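Local structure of 2,3-dihydroxybenzoate-AMP ligase (5KEI) at residues Asp384-Val389 and Gly448-Thr453; Leu323-Val328 and Thr363-Pro368; Pro336-Val341 and Pro347-Val352; Cys241-Asp246 and Ala262-Leu267. The protein belongs to the ANL superfamily of AMP-binding enzymes, with an AMP-binding region followed by a smaller C-terminal domain. One frame throughout, in Å; residues are numbered along the deposited sequence.

Contact 1: Asp384-Val389 and Gly448-Thr453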
loop_
_atom_site.group_PDB
_atom_site.type_symbol
_atom_site.label_atom_id
_atom_site.label_comp_id
_atom_site.label_asym_id
_atom_site.label_seq_id
_atom_site.Cartn_x
_atom_site.Cartn_y
_atom_site.Cartn_z
ATOM N N ASP A 384 12.945 7.268 -11.117
ATOM C CA ASP A 384 11.985 6.177 -11.270
ATOM C C ASP A 384 12.191 5.572 -12.641
ATOM O O ASP A 384 12.162 6.289 -13.644
ATOM C CB ASP A 384 10.535 6.645 -11.125
ATOM C CG ASP A 384 10.098 6.778 -9.676
ATOM O OD1 ASP A 384 10.482 5.927 -8.836
ATOM O OD2 ASP A 384 9.370 7.751 -9.378
ATOM N N GLU A 385 12.411 4.262 -12.669
ATOM C CA GLU A 385 12.657 3.513 -13.892
ATOM C C GLU A 385 11.442 2.670 -14.273
ATOM O O GLU A 385 11.068 1.749 -13.541
ATOM C CB GLU A 385 13.868 2.601 -13.714
ATOM C CG GLU A 385 15.029 3.226 -12.986
ATOM C CD GLU A 385 16.172 2.244 -12.798
ATOM O OE1 GLU A 385 16.589 1.646 -13.813
ATOM O OE2 GLU A 385 16.640 2.058 -11.642
ATOM N N ILE A 386 10.815 2.965 -15.404
ATOM C CA ILE A 386 9.704 2.121 -15.792
ATOM C C ILE A 386 10.015 1.342 -17.060
ATOM O O ILE A 386 10.613 1.852 -18.007
ATOM C CB ILE A 386 8.383 2.925 -15.955
ATOM C CG1 ILE A 386 8.256 3.580 -17.330
ATOM C CG2 ILE A 386 8.221 3.935 -14.817
ATOM C CD1 ILE A 386 6.896 4.260 -17.568
ATOM N N ARG A 387 9.630 0.075 -17.037
ATOM C CA ARG A 387 9.657 -0.759 -18.218
ATOM C C ARG A 387 8.227 -1.178 -18.559
ATOM O O ARG A 387 7.452 -1.545 -17.683
ATOM C CB ARG A 387 10.551 -1.979 -17.997
ATOM C CG ARG A 387 12.016 -1.641 -17.788
ATOM C CD ARG A 387 12.785 -2.840 -17.234
ATOM N NE ARG A 387 12.780 -3.975 -18.157
ATOM C CZ ARG A 387 13.253 -5.181 -17.863
ATOM N NH1 ARG A 387 13.770 -5.415 -16.661
ATOM N NH2 ARG A 387 13.200 -6.154 -18.769
ATOM N N ILE A 388 7.872 -1.072 -19.830
ATOM C CA ILE A 388 6.610 -1.582 -20.315
ATOM C C ILE A 388 6.938 -2.763 -21.230
ATOM O O ILE A 388 7.528 -2.586 -22.304
ATOM C CB ILE A 388 5.804 -0.497 -21.047
ATOM C CG1 ILE A 388 5.626 0.724 -20.134
ATOM C CG2 ILE A 388 4.458 -1.043 -21.475
ATOM C CD1 ILE A 388 4.723 1.808 -20.693
ATOM N N VAL A 389 6.595 -3.974 -20.789
ATOM C CA VAL A 389 7.074 -5.178 -21.477
ATOM C C VAL A 389 5.954 -6.055 -22.033
ATOM O O VAL A 389 4.800 -5.948 -21.627
ATOM C CB VAL A 389 7.971 -6.057 -20.545
ATOM C CG1 VAL A 389 9.098 -5.231 -19.954
ATOM C CG2 VAL A 389 7.150 -6.712 -19.449
ATOM N N GLY A 448 4.769 11.389 -23.183
ATOM C CA GLY A 448 5.463 11.317 -21.905
ATOM C C GLY A 448 4.588 10.759 -20.796
ATOM O O GLY A 448 5.081 10.331 -19.747
ATOM N N TYR A 449 3.279 10.753 -21.031
ATOM C CA TYR A 449 2.339 10.359 -19.996
ATOM C C TYR A 449 1.868 8.915 -20.162
ATOM O O TYR A 449 1.932 8.333 -21.249
ATOM C CB TYR A 449 1.161 11.341 -19.960
ATOM C CG TYR A 449 1.574 12.655 -19.324
ATOM C CD1 TYR A 449 1.360 12.890 -17.969
ATOM C CD2 TYR A 449 2.229 13.644 -20.072
ATOM C CE1 TYR A 449 1.767 14.084 -17.365
ATOM C CE2 TYR A 449 2.648 14.841 -19.480
ATOM C CZ TYR A 449 2.418 15.055 -18.118
ATOM O OH TYR A 449 2.820 16.239 -17.514
ATOM N N LEU A 450 1.426 8.348 -19.047
ATOM C CA LEU A 450 0.926 6.988 -18.990
ATOM C C LEU A 450 -0.584 6.904 -19.184
ATOM O O LEU A 450 -1.315 7.807 -18.785
ATOM C CB LEU A 450 1.285 6.363 -17.642
ATOM C CG LEU A 450 2.734 5.947 -17.455
ATOM C CD1 LEU A 450 2.900 5.247 -16.107
ATOM C CD2 LEU A 450 3.152 5.050 -18.603
ATOM N N GLU A 451 -1.049 5.809 -19.781
ATOM C CA GLU A 451 -2.462 5.441 -19.678
ATOM C C GLU A 451 -2.629 3.997 -19.218
ATOM O O GLU A 451 -2.024 3.089 -19.787
ATOM C CB GLU A 451 -3.192 5.623 -20.998
ATOM C CG GLU A 451 -4.632 5.145 -20.904
ATOM C CD GLU A 451 -5.398 5.290 -22.201
ATOM O OE1 GLU A 451 -4.775 5.165 -23.278
ATOM O OE2 GLU A 451 -6.620 5.540 -22.135
ATOM N N VAL A 452 -3.447 3.795 -18.186
ATOM C CA VAL A 452 -3.718 2.462 -17.647
ATOM C C VAL A 452 -4.887 1.849 -18.403
ATOM O O VAL A 452 -5.973 2.437 -18.457
ATOM C CB VAL A 452 -4.055 2.496 -16.131
ATOM C CG1 VAL A 452 -4.446 1.127 -15.660
ATOM C CG2 VAL A 452 -2.875 3.029 -15.306
ATOM N N THR A 453 -4.667 0.678 -18.992
ATOM C CA THR A 453 -5.657 0.091 -19.885
ATOM C C THR A 453 -6.289 -1.142 -19.252
ATOM O O THR A 453 -7.319 -1.629 -19.713
ATOM C CB THR A 453 -5.037 -0.271 -21.238
ATOM O OG1 THR A 453 -4.028 -1.266 -21.047
ATOM C CG2 THR A 453 -4.403 0.963 -21.880
#

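Contact 2: Leu323-Val328 and Thr363-Pro368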
loop_
_atom_site.group_PDB
_atom_site.type_symbol
_atom_site.label_atom_id
_atom_site.label_comp_id
_atom_site.label_asym_id
_atom_site.label_seq_id
_atom_site.Cartn_x
_atom_site.Cartn_y
_atom_site.Cartn_z
ATOM N N LEU A 323 -11.217 24.912 -2.541
ATOM C CA LEU A 323 -10.558 23.733 -3.097
ATOM C C LEU A 323 -9.730 24.106 -4.348
ATOM O O LEU A 323 -10.142 24.920 -5.165
ATOM C CB LEU A 323 -11.608 22.654 -3.411
ATOM C CG LEU A 323 -11.157 21.208 -3.631
ATOM C CD1 LEU A 323 -10.626 20.566 -2.358
ATOM C CD2 LEU A 323 -12.285 20.374 -4.195
ATOM N N ARG A 324 -8.549 23.524 -4.473
ATOM C CA ARG A 324 -7.643 23.860 -5.559
ATOM C C ARG A 324 -6.964 22.620 -6.113
ATOM O O ARG A 324 -6.455 22.630 -7.230
ATOM C CB ARG A 324 -6.578 24.839 -5.085
ATOM C CG ARG A 324 -5.596 24.238 -4.106
ATOM C CD ARG A 324 -4.191 24.596 -4.505
ATOM N NE ARG A 324 -3.167 24.053 -3.612
ATOM C CZ ARG A 324 -2.130 23.325 -4.012
ATOM N NH1 ARG A 324 -1.982 23.027 -5.297
ATOM N NH2 ARG A 324 -1.237 22.899 -3.123
ATOM N N LEU A 325 -6.947 21.560 -5.310
ATOM C CA LEU A 325 -6.347 20.300 -5.710
ATOM C C LEU A 325 -7.257 19.156 -5.303
ATOM O O LEU A 325 -7.418 18.870 -4.115
ATOM C CB LEU A 325 -4.952 20.118 -5.088
ATOM C CG LEU A 325 -4.250 18.770 -5.363
ATOM C CD1 LEU A 325 -3.877 18.603 -6.822
ATOM C CD2 LEU A 325 -3.027 18.625 -4.505
ATOM N N LEU A 326 -7.858 18.520 -6.299
ATOM C CA LEU A 326 -8.578 17.270 -6.117
ATOM C C LEU A 326 -7.818 16.144 -6.799
ATOM O O LEU A 326 -7.817 16.038 -8.023
ATOM C CB LEU A 326 -9.991 17.366 -6.673
ATOM C CG LEU A 326 -10.813 16.080 -6.582
ATOM C CD1 LEU A 326 -10.907 15.663 -5.145
ATOM C CD2 LEU A 326 -12.187 16.310 -7.138
ATOM N N GLN A 327 -7.137 15.329 -6.002
ATOM C CA GLN A 327 -6.467 14.150 -6.522
ATOM C C GLN A 327 -7.484 13.038 -6.684
ATOM O O GLN A 327 -8.383 12.885 -5.852
ATOM C CB GLN A 327 -5.347 13.658 -5.594
ATOM C CG GLN A 327 -4.295 14.660 -5.179
ATOM C CD GLN A 327 -3.295 14.041 -4.188
ATOM O OE1 GLN A 327 -3.645 13.725 -3.043
ATOM N NE2 GLN A 327 -2.064 13.824 -4.647
ATOM N N VAL A 328 -7.342 12.257 -7.751
ATOM C CA VAL A 328 -8.163 11.069 -7.940
ATOM C C VAL A 328 -7.281 9.886 -8.342
ATOM O O VAL A 328 -6.505 9.960 -9.290
ATOM C CB VAL A 328 -9.259 11.312 -8.971
ATOM C CG1 VAL A 328 -10.095 10.035 -9.189
ATOM C CG2 VAL A 328 -10.146 12.470 -8.512
ATOM N N THR A 363 -0.183 13.627 -12.576
ATOM C CA THR A 363 -0.210 14.769 -13.468
ATOM C C THR A 363 0.376 15.946 -12.682
ATOM O O THR A 363 0.271 16.002 -11.453
ATOM C CB THR A 363 -1.633 15.078 -13.976
ATOM O OG1 THR A 363 -2.570 15.033 -12.885
ATOM C CG2 THR A 363 -2.038 14.071 -15.022
ATOM N N ARG A 364 1.026 16.868 -13.373
ATOM C CA ARG A 364 1.619 18.015 -12.685
ATOM C C ARG A 364 0.594 19.156 -12.564
ATOM O O ARG A 364 -0.434 19.174 -13.263
ATOM C CB ARG A 364 2.888 18.473 -13.406
ATOM C CG ARG A 364 3.950 17.362 -13.633
ATOM C CD ARG A 364 4.091 16.424 -12.432
ATOM N NE ARG A 364 5.431 15.847 -12.261
ATOM C CZ ARG A 364 5.734 14.566 -12.441
ATOM N NH1 ARG A 364 4.800 13.704 -12.814
ATOM N NH2 ARG A 364 6.979 14.142 -12.242
ATOM N N ILE A 365 0.853 20.091 -11.657
ATOM C CA ILE A 365 -0.147 21.091 -11.276
ATOM C C ILE A 365 -0.551 22.035 -12.419
ATOM O O ILE A 365 -1.738 22.347 -12.589
ATOM C CB ILE A 365 0.335 21.928 -10.081
ATOM C CG1 ILE A 365 0.415 21.052 -8.834
ATOM C CG2 ILE A 365 -0.609 23.094 -9.822
ATOM C CD1 ILE A 365 -0.854 20.349 -8.513
ATOM N N GLY A 366 0.395 22.469 -13.237
ATOM C CA GLY A 366 -0.013 23.314 -14.353
ATOM C C GLY A 366 -0.503 22.636 -15.629
ATOM O O GLY A 366 -0.781 23.316 -16.612
ATOM N N ASP A 367 -0.607 21.307 -15.629
ATOM C CA ASP A 367 -0.803 20.547 -16.871
ATOM C C ASP A 367 -2.087 20.856 -17.624
ATOM O O ASP A 367 -3.130 21.071 -17.007
ATOM C CB ASP A 367 -0.761 19.051 -16.586
ATOM C CG ASP A 367 0.628 18.532 -16.553
ATOM O OD1 ASP A 367 1.517 19.321 -16.940
ATOM O OD2 ASP A 367 0.832 17.358 -16.165
ATOM N N PRO A 368 -2.009 20.855 -18.972
ATOM C CA PRO A 368 -3.155 21.107 -19.851
ATOM C C PRO A 368 -4.333 20.177 -19.590
ATOM O O PRO A 368 -4.130 19.024 -19.237
ATOM C CB PRO A 368 -2.580 20.877 -21.259
ATOM C CG PRO A 368 -1.263 20.266 -21.073
ATOM C CD PRO A 368 -0.767 20.721 -19.749
#

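Contact 3: Pro336-Val341 and Pro347-Val352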
loop_
_atom_site.group_PDB
_atom_site.type_symbol
_atom_site.label_atom_id
_atom_site.label_comp_id
_atom_site.label_asym_id
_atom_site.label_seq_id
_atom_site.Cartn_x
_atom_site.Cartn_y
_atom_site.Cartn_z
ATOM N N PRO A 336 -14.612 10.967 -19.635
ATOM C CA PRO A 336 -15.881 11.676 -19.383
ATOM C C PRO A 336 -16.099 12.016 -17.901
ATOM O O PRO A 336 -16.584 13.100 -17.589
ATOM C CB PRO A 336 -16.953 10.681 -19.872
ATOM C CG PRO A 336 -16.262 9.885 -20.926
ATOM C CD PRO A 336 -14.811 9.777 -20.486
ATOM N N ASP A 337 -15.744 11.112 -16.998
ATOM C CA ASP A 337 -15.894 11.389 -15.567
ATOM C C ASP A 337 -14.889 12.440 -15.103
ATOM O O ASP A 337 -15.205 13.271 -14.252
ATOM C CB ASP A 337 -15.745 10.108 -14.753
ATOM C CG ASP A 337 -16.857 9.126 -15.014
ATOM O OD1 ASP A 337 -18.019 9.570 -15.140
ATOM O OD2 ASP A 337 -16.577 7.909 -15.109
ATOM N N ALA A 338 -13.690 12.423 -15.678
ATOM C CA ALA A 338 -12.728 13.503 -15.447
ATOM C C ALA A 338 -13.331 14.819 -15.866
ATOM O O ALA A 338 -13.189 15.825 -15.159
ATOM C CB ALA A 338 -11.438 13.260 -16.189
ATOM N N ALA A 339 -14.023 14.799 -17.009
ATOM C CA ALA A 339 -14.673 16.000 -17.530
ATOM C C ALA A 339 -15.672 16.524 -16.528
ATOM O O ALA A 339 -15.667 17.720 -16.198
ATOM C CB ALA A 339 -15.367 15.714 -18.879
ATOM N N LEU A 340 -16.533 15.623 -16.054
ATOM C CA LEU A 340 -17.565 15.975 -15.073
ATOM C C LEU A 340 -16.948 16.593 -13.832
ATOM O O LEU A 340 -17.383 17.638 -13.348
ATOM C CB LEU A 340 -18.382 14.752 -14.668
ATOM C CG LEU A 340 -19.489 15.005 -13.641
ATOM C CD1 LEU A 340 -20.555 15.886 -14.252
ATOM C CD2 LEU A 340 -20.090 13.690 -13.200
ATOM N N VAL A 341 -15.915 15.932 -13.334
ATOM C CA VAL A 341 -15.253 16.372 -12.126
ATOM C C VAL A 341 -14.694 17.784 -12.251
ATOM O O VAL A 341 -14.872 18.599 -11.350
ATOM C CB VAL A 341 -14.128 15.405 -11.746
ATOM C CG1 VAL A 341 -13.168 16.056 -10.746
ATOM C CG2 VAL A 341 -14.724 14.123 -11.205
ATOM N N PRO A 347 -11.321 22.698 -11.517
ATOM C CA PRO A 347 -10.435 22.406 -12.648
ATOM C C PRO A 347 -9.133 21.788 -12.155
ATOM O O PRO A 347 -8.395 21.188 -12.942
ATOM C CB PRO A 347 -10.195 23.785 -13.276
ATOM C CG PRO A 347 -10.420 24.748 -12.171
ATOM C CD PRO A 347 -11.480 24.147 -11.293
ATOM N N GLY A 348 -8.876 21.945 -10.854
ATOM C CA GLY A 348 -7.644 21.511 -10.218
ATOM C C GLY A 348 -7.581 20.015 -9.947
ATOM O O GLY A 348 -7.129 19.592 -8.895
ATOM N N LEU A 349 -8.044 19.227 -10.910
ATOM C CA LEU A 349 -7.966 17.784 -10.863
ATOM C C LEU A 349 -6.525 17.356 -11.025
ATOM O O LEU A 349 -5.783 17.936 -11.826
ATOM C CB LEU A 349 -8.829 17.160 -11.967
ATOM C CG LEU A 349 -8.554 15.712 -12.392
ATOM C CD1 LEU A 349 -9.013 14.732 -11.308
ATOM C CD2 LEU A 349 -9.193 15.385 -13.760
ATOM N N GLN A 350 -6.120 16.356 -10.255
ATOM C CA GLN A 350 -4.851 15.695 -10.508
ATOM C C GLN A 350 -5.090 14.206 -10.542
ATOM O O GLN A 350 -5.696 13.661 -9.622
ATOM C CB GLN A 350 -3.826 16.040 -9.446
ATOM C CG GLN A 350 -2.487 15.381 -9.656
ATOM C CD GLN A 350 -1.588 15.611 -8.481
ATOM O OE1 GLN A 350 -1.933 15.240 -7.361
ATOM N NE2 GLN A 350 -0.437 16.244 -8.711
ATOM N N GLN A 351 -4.656 13.544 -11.611
ATOM C CA GLN A 351 -4.783 12.096 -11.658
ATOM C C GLN A 351 -3.542 11.474 -11.037
ATOM O O GLN A 351 -2.402 11.928 -11.258
ATOM C CB GLN A 351 -5.013 11.587 -13.089
ATOM C CG GLN A 351 -6.372 12.006 -13.667
ATOM C CD GLN A 351 -6.973 11.004 -14.669
ATOM O OE1 GLN A 351 -6.882 9.793 -14.485
ATOM N NE2 GLN A 351 -7.596 11.522 -15.731
ATOM N N VAL A 352 -3.780 10.459 -10.215
ATOM C CA VAL A 352 -2.704 9.751 -9.545
ATOM C C VAL A 352 -2.817 8.247 -9.786
ATOM O O VAL A 352 -3.807 7.637 -9.429
ATOM C CB VAL A 352 -2.716 10.019 -8.032
ATOM C CG1 VAL A 352 -1.484 9.377 -7.374
ATOM C CG2 VAL A 352 -2.796 11.516 -7.763
#

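Contact 4: Cys241-Asp246 and Ala262-Leu267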
loop_
_atom_site.group_PDB
_atom_site.type_symbol
_atom_site.label_atom_id
_atom_site.label_comp_id
_atom_site.label_asym_id
_atom_site.label_seq_id
_atom_site.Cartn_x
_atom_site.Cartn_y
_atom_site.Cartn_z
ATOM N N CYS A 241 2.944 18.710 -5.591
ATOM C CA CYS A 241 1.592 19.238 -5.457
ATOM C C CYS A 241 1.590 20.686 -5.033
ATOM O O CYS A 241 0.526 21.291 -4.915
ATOM C CB CYS A 241 0.782 18.417 -4.456
ATOM S SG CYS A 241 0.457 16.717 -4.988
ATOM N N ARG A 242 2.783 21.218 -4.769
ATOM C CA ARG A 242 2.965 22.623 -4.418
ATOM C C ARG A 242 2.273 22.991 -3.096
ATOM O O ARG A 242 1.764 24.103 -2.939
ATOM C CB ARG A 242 2.457 23.523 -5.562
ATOM C CG ARG A 242 2.935 23.095 -6.959
ATOM C CD ARG A 242 4.072 23.975 -7.484
ATOM N NE ARG A 242 4.618 23.487 -8.757
ATOM C CZ ARG A 242 5.689 23.994 -9.375
ATOM N NH1 ARG A 242 6.347 25.029 -8.857
ATOM N NH2 ARG A 242 6.101 23.468 -10.524
ATOM N N LEU A 243 2.256 22.052 -2.150
ATOM C CA LEU A 243 1.658 22.288 -0.831
ATOM C C LEU A 243 2.427 23.365 -0.050
ATOM O O LEU A 243 3.657 23.384 -0.045
ATOM C CB LEU A 243 1.626 20.991 -0.008
ATOM C CG LEU A 243 0.723 19.815 -0.413
ATOM C CD1 LEU A 243 0.692 18.729 0.695
ATOM C CD2 LEU A 243 -0.689 20.267 -0.773
ATOM N N THR A 244 1.696 24.260 0.605
ATOM C CA THR A 244 2.317 25.249 1.484
ATOM C C THR A 244 1.668 25.173 2.870
ATOM O O THR A 244 0.669 24.471 3.057
ATOM C CB THR A 244 2.194 26.702 0.922
ATOM O OG1 THR A 244 0.830 27.130 0.962
ATOM C CG2 THR A 244 2.724 26.805 -0.519
ATOM N N ALA A 245 2.226 25.900 3.834
ATOM C CA ALA A 245 1.648 25.967 5.177
ATOM C C ALA A 245 0.202 26.483 5.180
ATOM O O ALA A 245 -0.499 26.365 6.183
ATOM C CB ALA A 245 2.508 26.833 6.076
ATOM N N ASP A 246 -0.242 27.040 4.058
ATOM C CA ASP A 246 -1.607 27.556 3.937
ATOM C C ASP A 246 -2.605 26.489 3.470
ATOM O O ASP A 246 -3.810 26.689 3.559
ATOM C CB ASP A 246 -1.654 28.741 2.963
ATOM C CG ASP A 246 -0.782 29.911 3.409
ATOM O OD1 ASP A 246 -0.766 30.234 4.625
ATOM O OD2 ASP A 246 -0.105 30.504 2.531
ATOM N N ALA A 262 0.735 9.449 2.468
ATOM C CA ALA A 262 1.985 10.062 2.023
ATOM C C ALA A 262 2.045 10.506 0.569
ATOM O O ALA A 262 3.118 10.803 0.074
ATOM C CB ALA A 262 3.130 9.092 2.293
ATOM N N CYS A 263 0.912 10.585 -0.122
ATOM C CA CYS A 263 0.955 10.885 -1.554
ATOM C C CYS A 263 0.165 12.106 -2.036
ATOM O O CYS A 263 -0.629 11.971 -2.963
ATOM C CB CYS A 263 0.466 9.654 -2.322
ATOM S SG CYS A 263 1.433 8.149 -1.959
ATOM N N PRO A 264 0.383 13.306 -1.448
ATOM C CA PRO A 264 1.267 13.676 -0.332
ATOM C C PRO A 264 0.650 13.376 1.029
ATOM O O PRO A 264 1.394 13.150 1.973
ATOM C CB PRO A 264 1.459 15.192 -0.515
ATOM C CG PRO A 264 0.177 15.652 -1.120
ATOM C CD PRO A 264 -0.260 14.498 -2.043
ATOM N N GLY A 265 -0.675 13.389 1.134
ATOM C CA GLY A 265 -1.356 12.963 2.346
ATOM C C GLY A 265 -0.983 13.733 3.602
ATOM O O GLY A 265 -0.459 14.849 3.532
ATOM N N LEU A 266 -1.276 13.134 4.747
ATOM C CA LEU A 266 -0.942 13.679 6.064
ATOM C C LEU A 266 0.547 14.008 6.225
ATOM O O LEU A 266 0.899 15.107 6.643
ATOM C CB LEU A 266 -1.379 12.694 7.158
ATOM C CG LEU A 266 -0.790 12.977 8.545
ATOM C CD1 LEU A 266 -1.448 14.169 9.210
ATOM C CD2 LEU A 266 -0.882 11.754 9.423
ATOM N N LEU A 267 1.419 13.076 5.861
ATOM C CA LEU A 267 2.858 13.276 6.006
ATOM C C LEU A 267 3.429 14.366 5.113
ATOM O O LEU A 267 4.240 15.203 5.561
ATOM C CB LEU A 267 3.582 11.955 5.740
ATOM C CG LEU A 267 3.213 10.921 6.830
ATOM C CD1 LEU A 267 3.871 9.598 6.623
ATOM C CD2 LEU A 267 3.568 11.432 8.220
#

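Contact 1: Asp384-Val389 and Gly448-Thr453
Ile386 and Leu450 meet end to end, with Ile386 CD1 4.0 Å from Leu450 CD2. Ile388, two residues further along the same strand, brings its CD1 to 4.2 Å from the same Leu450 CD2, but here the two side chains run antiparallel alongside one another. A single leucine methyl is therefore shared by two isoleucine ends. The isoleucines reach it through different first torsions: CG1 of Ile386 is wedged between N and C of its own backbone (chi1 84°), whereas CG1 of Ile388 lies beside the N (chi1 -55°).

No polar bond joins the segments. Strands 385-389 and 450-455 are the two outer members of a four-stranded antiparallel sheet, and strands 402-407 and 432-440 run between them. Arg440, on strand 432-440, packs against all three touching side chains. Charged groups find partners away from the contact, as Glu385 does with Arg407 and Glu451 with Arg439.

Chemically, the contact rests on methyl groups alone. It has no directional bond to fix a register, and its closeness is consistent with a sheet curled so that its outer strands turn aliphatic side chains to one concave face.

Contact 2: Leu323-Val328 and Thr363-Pro368
Asp367 OD2, in the loop that presents Ile365 to Leu325, is held by Arg364 N inside that loop and, weakly, by the Tyr449 hydroxyl from outside it. The bond from Arg364 N to Asp367 OD2 is 2.8 Å long, its donor approaching from well above the carboxylate plane (61° out of it). The backbone bond from Asp367 N to Arg364 O, 3.2 Å long, closes a type I turn over the same residues.

Ile365, second in that turn, points at the strand. Its CD1 meets Leu325 CD1 at 3.9 Å, the two side chains crossing at about a right angle. CG1 of Ile365 lies beside the backbone N (chi1 -67°), and a further bend at chi2 (-55°) carries CD1 on to the leucine. The same CD1 reaches the edge of the Arg324 guanidinium, 4.3 Å from Arg324 NH1. Arg324 itself is held by Asp247 through NE and by the carbonyl of Cys241 through NH2, and Leu325 CB lies over the rim of one guanidinium face.

Strand 325-328 runs parallel to strand 349-354, whose Gln350 packs against both Leu325 and Ile365. The loop, leaving strand 360-362 for helix 369-374, thus reaches back past strand 349-354 to the strand beyond.

Contact 3: Pro336-Val341 and Pro347-Val352
Leu349 divides its two methyls between two residues nearly one turn apart on the helix face turned to the strand: CD2 lies 3.9 Å from Ala338 CB, and CD1 lies 4.4 Å from Val341 CG1. The methyls do not face the helix alike. With CG opposite the backbone N, a chi1 of 161° lays it forward along the strand, and the CG-CD2 bond then turns to the helix. CD2 is thereby aimed at Ala338, while CD1, pointing across, meets Val341 from the side. The small alanine leaves Leu349 CD2 close to the helix backbone; the beta-branched valine makes the looser contact of the two.

This is the packing of a beta-alpha-beta unit made of strand 325-328, helix 335-344 and strand 349-354, in which the helix runs back across the sheet before the second parallel strand begins. The short axes of helix 336-341 and strand 349-352 are 10.0 Å apart at closest and run at 146° to each other. Val341 also touches Leu326 on the first strand of the unit.

Further along the strand, Gln351 NE2 makes a van der Waals approach to Ala338 CB, 4.2 Å away. The amide is buried yet satisfied: NE2 gives its hydrogen bond to the carbonyl of Leu372, and OE1 accepts from Gln376 NE2. Leu333, in the loop leading into the helix, packs against Ala338, Leu349 and Gln351 alike.

Contact 4: Cys241-Asp246 and Ala262-Leu267
The backbones that carry Cys241 and Pro264 approach to 7.6 Å between the CA atoms of these two residues, one leaving a helix through a Schellman motif in which Arg242 takes positive phi (64°), the other bent by a cis peptide bond before the proline. Pro264 is the hub of the side-chain contact. Cys241 SG lies 3.8 Å from Pro264 CD and 4.0 Å from Pro264 CG. Leu243 meets the adjoining part of the ring, its CD1 3.6 Å from Pro264 CG and 3.8 Å from Pro264 CB, the leucine lying aslant to the proline. Together the sulfur and the methyl touch all three ring methylenes. Both Cys241 and Leu243 have a first torsion that sets the outer atom beside the backbone N (chi1 -66° and -68°), and these two residues, which flank Arg242, converge on the ring.

No hydrogen bond crosses between the segments, but a nearby carbonyl is used by strand 325-328: Cys263 O accepts from the side-chain NE2 of Gln327. Beyond Leu243 the chain is shaped by an ST turn, in which Asp246 N donates to Thr244 OG1 at 3.3 Å.

Such a Schellman ending is a classic way to stop a helix and redirect the chain. Here it leads from helix 227-240 toward strand 248-251, and the exit is packed by the loop with the cis peptide before Pro264, which leads into the helix that includes Leu266 and Leu267.

Along the chain contact 4 comes first, then contact 2 with contact 3 nested inside its loop, and contact 1 last. Contacts 2 and 3 are nearest, their centres about 8 Å apart, and share the neighbouring parallel strands 325-328 and 349-354 of the large mixed sheet. Contact 4 lies about 13 Å from contact 2, centre to centre, and is tied to it by polar bonds from Arg324 and Gln327. Contact 1 belongs to a separate antiparallel sheet, about 20 Å from contacts 2 and 3 by their centres. Three contacts thus pack around the large mixed sheet and one inside the small antiparallel sheet, with a weak Tyr449-Asp367 hydrogen bond reaching from contact 1 to contact 2.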